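Local coordinates for protein tyrosine--tRNA ligase (Archaeoglobus fulgidus, PDB 2CYB) that probably catalyses the ATP-dependent attachment of tyrosine to tRNA(Tyr), with tyrosyl-AMP as the activated intermediate, at residues D165-G170 against L194-P199; L160-D165 against R181-L186; L126-I131 against R188-R193. All coordinates share one frame; numbering follows the deposited sequence.

In the fold
The three contacts pack around helices that flank the mostly parallel sheet of the Rossmann fold, and each pair of centres is about 10 Å apart. Along the chain, 126-131 comes first, then 160-165 and 165-170, within and at the end of helix 154-168, then 181-186 and 188-193, similarly placed on helix 181-190, and finally 194-199, leading into strand 200-204. Interactions 1 and 2 share D165 and helix 154-168, and both reach the bound tyrosine. Interactions 2 and 3 share helix 181-190, while 1 and 3 join where the backbone passes from 188-193 into 194-199. The wall of the tyrosine pocket is thus continuous with the packing of helix 119-131, which meets the second subunit of the homodimer.

Interaction 1: D165-G170 against L194-P199; sequences DIAHLG and LGYSSP. With TYR (tyrosine), chain C.
Y196 lays its ring over the methyl group of A167, joining the last turn of helix 154-168 to the loop between helix 181-190 and strand 200-204 in the Rossmann-fold domain of this class I synthetase. Followed outward, the tyrosine side chain meets that methyl almost at once: Y196 CB is 3.8 Å from A167 CB, and CG comes closer still, at 3.5 Å. CD1 and CD2 flank the methyl evenly, whereas CE1 and CE2 lie farther off, so the alanine sits under the CB end of the ring. The result is a CH-pi contact, with A167 CB 3.7 Å from the centroid of the Y196 ring and 20° off its normal. Because CG is anti to the residue's own carbonyl carbon (chi1 -58°), the ring folds back along the preceding chain, and L194 O lies against its other face. At the tip, Y196 OH passes 3.6 Å from H168 NE2 without bonding to it; both atoms instead hydrogen-bond to D124 OD1 on helix 119-131. The two rings meet obliquely, their planes inclined by 55°. Replacing Y196 with an alanine would probably uncover the A167 methyl and leave D124 with one bond fewer from this loop.

One residue before A167, I166 crosses P199 at about a right angle, with I166 CG2 3.5 Å from P199 CB, just ahead of strand 200-204. The helix closes in a Schellman motif, G170 taking positive phi and its N binding A167 O. On the ligand side, Q116 NE2 holds D165 OD2, while the other oxygen, D165 OD1, accepts a 2.6 Å hydrogen bond from the phenolic OH of the bound tyrosine.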
loop_
_atom_site.group_PDB
_atom_site.type_symbol
_atom_site.label_atom_id
_atom_site.label_comp_id
_atom_site.label_asym_id
_atom_site.label_seq_id
_atom_site.Cartn_x
_atom_site.Cartn_y
_atom_site.Cartn_z
ATOM N N ASP A 165 13.368 1.267 -5.360
ATOM C CA ASP A 165 14.134 0.565 -6.388
ATOM C C ASP A 165 15.486 1.247 -6.567
ATOM O O ASP A 165 16.490 0.585 -6.808
ATOM C CB ASP A 165 13.396 0.574 -7.730
ATOM C CG ASP A 165 12.182 -0.312 -7.726
ATOM O OD1 ASP A 165 11.278 -0.055 -8.542
ATOM O OD2 ASP A 165 12.136 -1.270 -6.920
ATOM N N ILE A 166 15.503 2.572 -6.447
ATOM C CA ILE A 166 16.736 3.336 -6.601
ATOM C C ILE A 166 17.766 2.870 -5.566
ATOM O O ILE A 166 18.917 2.579 -5.901
ATOM C CB ILE A 166 16.474 4.853 -6.425
ATOM C CG1 ILE A 166 15.586 5.363 -7.570
ATOM C CG2 ILE A 166 17.795 5.613 -6.402
ATOM C CD1 ILE A 166 15.042 6.756 -7.343
ATOM N N ALA A 167 17.336 2.773 -4.314
ATOM C CA ALA A 167 18.227 2.342 -3.237
ATOM C C ALA A 167 18.631 0.876 -3.337
ATOM O O ALA A 167 19.806 0.539 -3.205
ATOM C CB ALA A 167 17.571 2.595 -1.893
ATOM N N HIS A 168 17.661 -0.001 -3.567
ATOM C CA HIS A 168 17.961 -1.424 -3.642
ATOM C C HIS A 168 18.764 -1.867 -4.860
ATOM O O HIS A 168 19.383 -2.930 -4.832
ATOM C CB HIS A 168 16.670 -2.233 -3.506
ATOM C CG HIS A 168 16.142 -2.271 -2.104
ATOM N ND1 HIS A 168 16.235 -3.387 -1.304
ATOM C CD2 HIS A 168 15.572 -1.307 -1.342
ATOM C CE1 HIS A 168 15.746 -3.111 -0.107
ATOM N NE2 HIS A 168 15.337 -1.855 -0.103
ATOM N N LEU A 169 18.765 -1.065 -5.923
ATOM C CA LEU A 169 19.541 -1.402 -7.111
ATOM C C LEU A 169 20.900 -0.687 -7.068
ATOM O O LEU A 169 21.692 -0.771 -8.013
ATOM C CB LEU A 169 18.771 -1.013 -8.382
ATOM C CG LEU A 169 17.490 -1.813 -8.655
ATOM C CD1 LEU A 169 16.704 -1.153 -9.787
ATOM C CD2 LEU A 169 17.835 -3.253 -9.008
ATOM N N GLY A 170 21.160 0.022 -5.971
ATOM C CA GLY A 170 22.421 0.735 -5.823
ATOM C C GLY A 170 22.621 1.766 -6.914
ATOM O O GLY A 170 23.722 1.949 -7.428
ATOM N N LEU A 194 15.551 6.401 5.493
ATOM C CA LEU A 194 15.681 4.959 5.601
ATOM C C LEU A 194 17.145 4.550 5.531
ATOM O O LEU A 194 17.468 3.375 5.374
ATOM C CB LEU A 194 14.875 4.263 4.496
ATOM C CG LEU A 194 13.377 4.099 4.794
ATOM C CD1 LEU A 194 12.716 5.456 4.942
ATOM C CD2 LEU A 194 12.712 3.315 3.676
ATOM N N GLY A 195 18.029 5.535 5.641
ATOM C CA GLY A 195 19.451 5.253 5.599
ATOM C C GLY A 195 20.050 5.106 4.212
ATOM O O GLY A 195 21.122 4.522 4.071
ATOM N N TYR A 196 19.371 5.613 3.186
ATOM C CA TYR A 196 19.893 5.525 1.826
ATOM C C TYR A 196 20.221 6.914 1.293
ATOM O O TYR A 196 19.690 7.909 1.771
ATOM C CB TYR A 196 18.878 4.851 0.902
ATOM C CG TYR A 196 18.480 3.464 1.347
ATOM C CD1 TYR A 196 17.174 3.192 1.753
ATOM C CD2 TYR A 196 19.401 2.419 1.345
ATOM C CE1 TYR A 196 16.791 1.913 2.142
ATOM C CE2 TYR A 196 19.030 1.129 1.738
ATOM C CZ TYR A 196 17.722 0.888 2.132
ATOM O OH TYR A 196 17.341 -0.377 2.508
ATOM N N SER A 197 21.093 6.985 0.295
ATOM C CA SER A 197 21.467 8.284 -0.251
ATOM C C SER A 197 20.416 8.860 -1.194
ATOM O O SER A 197 19.645 8.128 -1.818
ATOM C CB SER A 197 22.819 8.179 -0.967
ATOM O OG SER A 197 22.814 7.131 -1.916
ATOM N N SER A 198 20.377 10.183 -1.274
ATOM C CA SER A 198 19.445 10.868 -2.155
ATOM C C SER A 198 20.030 10.724 -3.559
ATOM O O SER A 198 21.193 11.049 -3.788
ATOM C CB SER A 198 19.342 12.341 -1.756
ATOM O OG SER A 198 18.395 13.026 -2.556
ATOM N N PRO A 199 19.235 10.224 -4.516
ATOM C CA PRO A 199 19.731 10.048 -5.881
ATOM C C PRO A 199 19.773 11.293 -6.747
ATOM O O PRO A 199 18.997 12.242 -6.561
ATOM C CB PRO A 199 18.770 9.018 -6.454
ATOM C CG PRO A 199 17.468 9.457 -5.843
ATOM C CD PRO A 199 17.858 9.710 -4.392
HETATM N N TYR C . 7.087 4.835 -13.227
HETATM C CA TYR C . 7.777 4.469 -14.488
HETATM C C TYR C . 6.911 4.798 -15.703
HETATM O O TYR C . 7.369 4.541 -16.828
HETATM C CB TYR C . 8.128 2.978 -14.461
HETATM C CG TYR C . 9.085 2.654 -13.339
HETATM C CD1 TYR C . 8.773 1.698 -12.372
HETATM C CD2 TYR C . 10.315 3.318 -13.247
HETATM C CE1 TYR C . 9.674 1.405 -11.333
HETATM C CE2 TYR C . 11.209 3.040 -12.229
HETATM C CZ TYR C . 10.888 2.083 -11.275
HETATM O OH TYR C . 11.796 1.804 -10.284
HETATM O OXT TYR C . 5.795 5.325 -15.512
#

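Interaction 2: L160-D165 against R181-L186; sequences LMQALD and RKIHML. With TYR (tyrosine), chain C.
Q162 stretches across I183 at about a right angle, its terminal amide resting on the isoleucine's two methyls, CG2 and CD1. I183 CG2 lies 3.6 Å from Q162 CD, and I183 CD1 comes within 3.5 Å of Q162 OE1. The glutamine reaches this far because CG is anti to the backbone N (chi1 -178°) and the chain stays extended beyond it. On the way it passes the substrate, with Q162 CG 3.3 Å from CZ of the bound tyrosine.

Polar partners fix the rotation of the amide. Q162 OE1 accepts a 2.8 Å hydrogen bond from the ligand's amino N, while NE2 donates to Q180 OE1 and, at 3.0 Å, to a water. That water lies in the plane of the H184 ring at its edge, 2.8 Å from H184 NE2, and so bridges two side chains that do not bond directly. H184 ND1 is in turn hydrogen-bonded to H203 NE2 on strand 200-204.

At the N-terminal end of 160-165, L160 CD2 lies 4.2 Å from L186 CD2; L160 also packs on V153 of the second subunit. The short helical segments cross at -63°, their axes 9.0 Å apart. This buried crossing contributes Q162 to the tyrosine-binding pocket, whose other hydrogen-bonding residues include Y36, Y158 and Q180, in the Rossmann-fold domain of a class I synthetase.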
loop_
_atom_site.group_PDB
_atom_site.type_symbol
_atom_site.label_atom_id
_atom_site.label_comp_id
_atom_site.label_asym_id
_atom_site.label_seq_id
_atom_site.Cartn_x
_atom_site.Cartn_y
_atom_site.Cartn_z
ATOM N N LEU A 160 6.190 4.501 -3.777
ATOM C CA LEU A 160 7.101 4.143 -2.701
ATOM C C LEU A 160 8.094 3.090 -3.190
ATOM O O LEU A 160 9.291 3.163 -2.903
ATOM C CB LEU A 160 6.319 3.592 -1.509
ATOM C CG LEU A 160 5.124 4.425 -1.040
ATOM C CD1 LEU A 160 4.524 3.769 0.198
ATOM C CD2 LEU A 160 5.561 5.854 -0.740
ATOM N N MET A 161 7.586 2.115 -3.933
ATOM C CA MET A 161 8.417 1.046 -4.451
ATOM C C MET A 161 9.385 1.550 -5.501
ATOM O O MET A 161 10.506 1.070 -5.577
ATOM C CB MET A 161 7.547 -0.073 -5.021
ATOM C CG MET A 161 6.909 -0.935 -3.941
ATOM S SD MET A 161 5.915 -2.251 -4.658
ATOM C CE MET A 161 7.132 -3.116 -5.678
ATOM N N GLN A 162 8.952 2.504 -6.319
ATOM C CA GLN A 162 9.840 3.058 -7.332
ATOM C C GLN A 162 11.013 3.746 -6.644
ATOM O O GLN A 162 12.164 3.569 -7.039
ATOM C CB GLN A 162 9.106 4.067 -8.216
ATOM C CG GLN A 162 9.989 4.637 -9.313
ATOM C CD GLN A 162 9.187 5.335 -10.391
ATOM O OE1 GLN A 162 8.032 4.987 -10.640
ATOM N NE2 GLN A 162 9.804 6.307 -11.055
ATOM N N ALA A 163 10.714 4.525 -5.609
ATOM C CA ALA A 163 11.754 5.224 -4.862
ATOM C C ALA A 163 12.707 4.201 -4.252
ATOM O O ALA A 163 13.923 4.376 -4.301
ATOM C CB ALA A 163 11.137 6.090 -3.770
ATOM N N LEU A 164 12.160 3.126 -3.689
ATOM C CA LEU A 164 13.002 2.092 -3.095
ATOM C C LEU A 164 13.829 1.327 -4.113
ATOM O O LEU A 164 14.886 0.785 -3.769
ATOM C CB LEU A 164 12.163 1.113 -2.276
ATOM C CG LEU A 164 11.718 1.674 -0.923
ATOM C CD1 LEU A 164 10.702 0.722 -0.280
ATOM C CD2 LEU A 164 12.952 1.870 -0.024
ATOM N N ASP A 165 13.368 1.267 -5.360
ATOM C CA ASP A 165 14.134 0.565 -6.388
ATOM C C ASP A 165 15.486 1.247 -6.567
ATOM O O ASP A 165 16.490 0.585 -6.808
ATOM C CB ASP A 165 13.396 0.574 -7.730
ATOM C CG ASP A 165 12.182 -0.312 -7.726
ATOM O OD1 ASP A 165 11.278 -0.055 -8.542
ATOM O OD2 ASP A 165 12.136 -1.270 -6.920
ATOM N N ARG A 181 9.097 13.100 -12.183
ATOM C CA ARG A 181 9.682 14.088 -11.277
ATOM C C ARG A 181 9.215 14.053 -9.830
ATOM O O ARG A 181 10.039 14.066 -8.914
ATOM C CB ARG A 181 9.494 15.509 -11.834
ATOM C CG ARG A 181 10.393 16.538 -11.155
ATOM C CD ARG A 181 10.230 17.953 -11.721
ATOM N NE ARG A 181 11.291 18.834 -11.231
ATOM C CZ ARG A 181 11.501 19.120 -9.949
ATOM N NH1 ARG A 181 10.719 18.605 -9.010
ATOM N NH2 ARG A 181 12.509 19.908 -9.603
ATOM N N LYS A 182 7.907 14.007 -9.611
ATOM C CA LYS A 182 7.397 13.986 -8.250
ATOM C C LYS A 182 7.808 12.730 -7.497
ATOM O O LYS A 182 8.093 12.793 -6.303
ATOM C CB LYS A 182 5.874 14.142 -8.233
ATOM C CG LYS A 182 5.416 15.528 -8.684
ATOM C CD LYS A 182 4.087 15.908 -8.058
ATOM C CE LYS A 182 3.672 17.318 -8.462
ATOM N NZ LYS A 182 2.344 17.709 -7.905
ATOM N N ILE A 183 7.831 11.593 -8.185
ATOM C CA ILE A 183 8.248 10.357 -7.545
ATOM C C ILE A 183 9.730 10.486 -7.186
ATOM O O ILE A 183 10.148 10.112 -6.093
ATOM C CB ILE A 183 8.011 9.140 -8.466
ATOM C CG1 ILE A 183 6.505 8.887 -8.606
ATOM C CG2 ILE A 183 8.706 7.907 -7.893
ATOM C CD1 ILE A 183 6.141 7.772 -9.598
ATOM N N HIS A 184 10.525 11.047 -8.091
ATOM C CA HIS A 184 11.939 11.217 -7.802
ATOM C C HIS A 184 12.170 12.192 -6.654
ATOM O O HIS A 184 13.094 12.007 -5.864
ATOM C CB HIS A 184 12.698 11.668 -9.052
ATOM C CG HIS A 184 12.916 10.571 -10.045
ATOM N ND1 HIS A 184 13.455 10.791 -11.293
ATOM C CD2 HIS A 184 12.682 9.239 -9.962
ATOM C CE1 HIS A 184 13.543 9.640 -11.939
ATOM N NE2 HIS A 184 13.081 8.683 -11.153
ATOM N N MET A 185 11.347 13.229 -6.539
ATOM C CA MET A 185 11.545 14.154 -5.426
ATOM C C MET A 185 11.198 13.441 -4.121
ATOM O O MET A 185 11.850 13.646 -3.091
ATOM C CB MET A 185 10.688 15.410 -5.589
ATOM C CG MET A 185 11.080 16.273 -6.788
ATOM S SD MET A 185 12.841 16.738 -6.805
ATOM C CE MET A 185 13.508 15.507 -7.940
ATOM N N LEU A 186 10.169 12.600 -4.165
ATOM C CA LEU A 186 9.773 11.851 -2.981
ATOM C C LEU A 186 10.944 10.958 -2.559
ATOM O O LEU A 186 11.230 10.815 -1.371
ATOM C CB LEU A 186 8.529 11.006 -3.290
ATOM C CG LEU A 186 8.035 9.980 -2.263
ATOM C CD1 LEU A 186 7.762 10.649 -0.932
ATOM C CD2 LEU A 186 6.767 9.324 -2.786
HETATM N N TYR C . 7.087 4.835 -13.227
HETATM C CA TYR C . 7.777 4.469 -14.488
HETATM C C TYR C . 6.911 4.798 -15.703
HETATM O O TYR C . 7.369 4.541 -16.828
HETATM C CB TYR C . 8.128 2.978 -14.461
HETATM C CG TYR C . 9.085 2.654 -13.339
HETATM C CD1 TYR C . 8.773 1.698 -12.372
HETATM C CD2 TYR C . 10.315 3.318 -13.247
HETATM C CE1 TYR C . 9.674 1.405 -11.333
HETATM C CE2 TYR C . 11.209 3.040 -12.229
HETATM C CZ TYR C . 10.888 2.083 -11.275
HETATM O OH TYR C . 11.796 1.804 -10.284
HETATM O OXT TYR C . 5.795 5.325 -15.512
HETATM O O HOH W 1 12.782 5.918 -11.448
#

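Interaction 3: L126-I131 against R188-R193; sequences LKMARI and RENLPR
M128 and I131 close on different parts of N190, the methionine on its CB and the isoleucine on its amide nitrogen, packing helix 119-131 against the end of helix 181-190. Helix 119-131 belongs to the insertion between strands 108-111 and 173-177 of the Rossmann fold, a region that carries the dimer interface in tyrosyl-tRNA synthetases of this class.

The first shell is entirely van der Waals. N190 CB fits against the end of the methionine, 3.6 Å from M128 SD and 3.7 Å from M128 CE. M128 bends at both chi2 (-70°) and chi3 (-74°), which brings its sulfur and terminal methyl round to the asparagine. I131 approaches from the opposite direction, its CG1 3.7 Å from N190 ND2. This places CG1 in the crowded position between the isoleucine's backbone N and carbonyl carbon (chi1 68°). Its CD1 goes on to the 3-10 turn, where I131 CD1 lies 3.8 Å from R193 CB; beyond CB the arginine heads away from the contact.

Around this shell, L194 packs on both M128 and I131, and the backbone carbonyl of M128 accepts a hydrogen bond from T132 OG1. The neighbouring residues of helix 119-131 meet the second subunit, R130 forming a salt bridge with E79 of that chain. The same M128 CE that touches N190 CB also packs against A163 CB of helix 154-168.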
loop_
_atom_site.group_PDB
_atom_site.type_symbol
_atom_site.label_atom_id
_atom_site.label_comp_id
_atom_site.label_asym_id
_atom_site.label_seq_id
_atom_site.Cartn_x
_atom_site.Cartn_y
_atom_site.Cartn_z
ATOM N N LEU A 126 7.108 -0.722 3.958
ATOM C CA LEU A 126 6.274 -0.381 5.104
ATOM C C LEU A 126 6.773 0.883 5.806
ATOM O O LEU A 126 5.974 1.714 6.243
ATOM C CB LEU A 126 6.213 -1.555 6.089
ATOM C CG LEU A 126 5.533 -2.826 5.570
ATOM C CD1 LEU A 126 5.305 -3.765 6.736
ATOM C CD2 LEU A 126 4.208 -2.497 4.886
ATOM N N LYS A 127 8.090 1.030 5.909
ATOM C CA LYS A 127 8.683 2.208 6.540
ATOM C C LYS A 127 8.401 3.438 5.682
ATOM O O LYS A 127 8.036 4.504 6.198
ATOM C CB LYS A 127 10.191 2.018 6.701
ATOM C CG LYS A 127 10.564 0.947 7.716
ATOM C CD LYS A 127 12.075 0.741 7.780
ATOM C CE LYS A 127 12.448 -0.266 8.860
ATOM N NZ LYS A 127 13.923 -0.469 8.949
ATOM N N MET A 128 8.583 3.294 4.373
ATOM C CA MET A 128 8.300 4.397 3.451
ATOM C C MET A 128 6.825 4.796 3.569
ATOM O O MET A 128 6.491 5.985 3.607
ATOM C CB MET A 128 8.592 3.979 2.006
ATOM C CG MET A 128 10.051 4.067 1.597
ATOM S SD MET A 128 10.596 5.792 1.477
ATOM C CE MET A 128 9.793 6.287 -0.024
ATOM N N ALA A 129 5.941 3.801 3.622
ATOM C CA ALA A 129 4.506 4.083 3.729
ATOM C C ALA A 129 4.157 4.804 5.022
ATOM O O ALA A 129 3.260 5.640 5.047
ATOM C CB ALA A 129 3.689 2.781 3.621
ATOM N N ARG A 130 4.861 4.467 6.100
ATOM C CA ARG A 130 4.616 5.078 7.401
ATOM C C ARG A 130 5.017 6.556 7.446
ATOM O O ARG A 130 4.425 7.337 8.193
ATOM C CB ARG A 130 5.378 4.299 8.482
ATOM C CG ARG A 130 5.527 5.020 9.820
ATOM C CD ARG A 130 4.212 5.141 10.547
ATOM N NE ARG A 130 4.372 5.767 11.860
ATOM C CZ ARG A 130 4.324 7.078 12.083
ATOM N NH1 ARG A 130 4.479 7.549 13.314
ATOM N NH2 ARG A 130 4.109 7.920 11.081
ATOM N N ILE A 131 6.008 6.945 6.644
ATOM C CA ILE A 131 6.457 8.340 6.652
ATOM C C ILE A 131 6.004 9.172 5.456
ATOM O O ILE A 131 6.343 10.350 5.349
ATOM C CB ILE A 131 8.005 8.429 6.772
ATOM C CG1 ILE A 131 8.681 7.894 5.505
ATOM C CG2 ILE A 131 8.469 7.590 7.959
ATOM C CD1 ILE A 131 10.198 8.110 5.470
ATOM N N ARG A 188 14.206 11.459 -3.183
ATOM C CA ARG A 188 15.257 12.324 -2.642
ATOM C C ARG A 188 14.971 12.751 -1.200
ATOM O O ARG A 188 15.886 12.873 -0.386
ATOM C CB ARG A 188 15.427 13.582 -3.518
ATOM C CG ARG A 188 16.084 13.324 -4.877
ATOM C CD ARG A 188 16.125 14.593 -5.732
ATOM N NE ARG A 188 16.906 15.678 -5.126
ATOM C CZ ARG A 188 18.233 15.785 -5.183
ATOM N NH1 ARG A 188 18.960 14.875 -5.816
ATOM N NH2 ARG A 188 18.837 16.818 -4.613
ATOM N N GLU A 189 13.701 12.963 -0.884
ATOM C CA GLU A 189 13.314 13.401 0.449
ATOM C C GLU A 189 13.174 12.273 1.478
ATOM O O GLU A 189 13.566 12.435 2.636
ATOM C CB GLU A 189 12.003 14.191 0.368
ATOM C CG GLU A 189 11.552 14.807 1.678
ATOM C CD GLU A 189 10.279 15.620 1.533
ATOM O OE1 GLU A 189 10.263 16.567 0.721
ATOM O OE2 GLU A 189 9.291 15.314 2.235
ATOM N N ASN A 190 12.645 11.132 1.049
ATOM C CA ASN A 190 12.413 10.008 1.954
ATOM C C ASN A 190 13.499 8.949 2.097
ATOM O O ASN A 190 13.650 8.378 3.177
ATOM C CB ASN A 190 11.104 9.315 1.573
ATOM C CG ASN A 190 9.891 10.086 2.034
ATOM O OD1 ASN A 190 9.968 11.284 2.300
ATOM N ND2 ASN A 190 8.758 9.405 2.122
ATOM N N LEU A 191 14.242 8.673 1.029
ATOM C CA LEU A 191 15.279 7.649 1.100
ATOM C C LEU A 191 16.295 7.879 2.220
ATOM O O LEU A 191 16.702 6.932 2.885
ATOM C CB LEU A 191 16.001 7.499 -0.239
ATOM C CG LEU A 191 15.149 6.852 -1.346
ATOM C CD1 LEU A 191 16.004 6.602 -2.565
ATOM C CD2 LEU A 191 14.563 5.539 -0.850
ATOM N N PRO A 192 16.705 9.136 2.453
ATOM C CA PRO A 192 17.677 9.335 3.531
ATOM C C PRO A 192 17.125 8.899 4.891
ATOM O O PRO A 192 17.878 8.450 5.753
ATOM C CB PRO A 192 17.957 10.837 3.474
ATOM C CG PRO A 192 17.757 11.168 2.014
ATOM C CD PRO A 192 16.487 10.390 1.703
ATOM N N ARG A 193 15.811 9.026 5.071
ATOM C CA ARG A 193 15.179 8.648 6.330
ATOM C C ARG A 193 15.269 7.146 6.558
ATOM O O ARG A 193 15.083 6.669 7.681
ATOM C CB ARG A 193 13.720 9.091 6.357
ATOM C CG ARG A 193 13.525 10.596 6.282
ATOM C CD ARG A 193 14.037 11.293 7.532
ATOM N NE ARG A 193 13.714 12.717 7.523
ATOM C CZ ARG A 193 13.803 13.511 8.581
ATOM N NH1 ARG A 193 14.208 13.021 9.751
ATOM N NH2 ARG A 193 13.472 14.794 8.473
#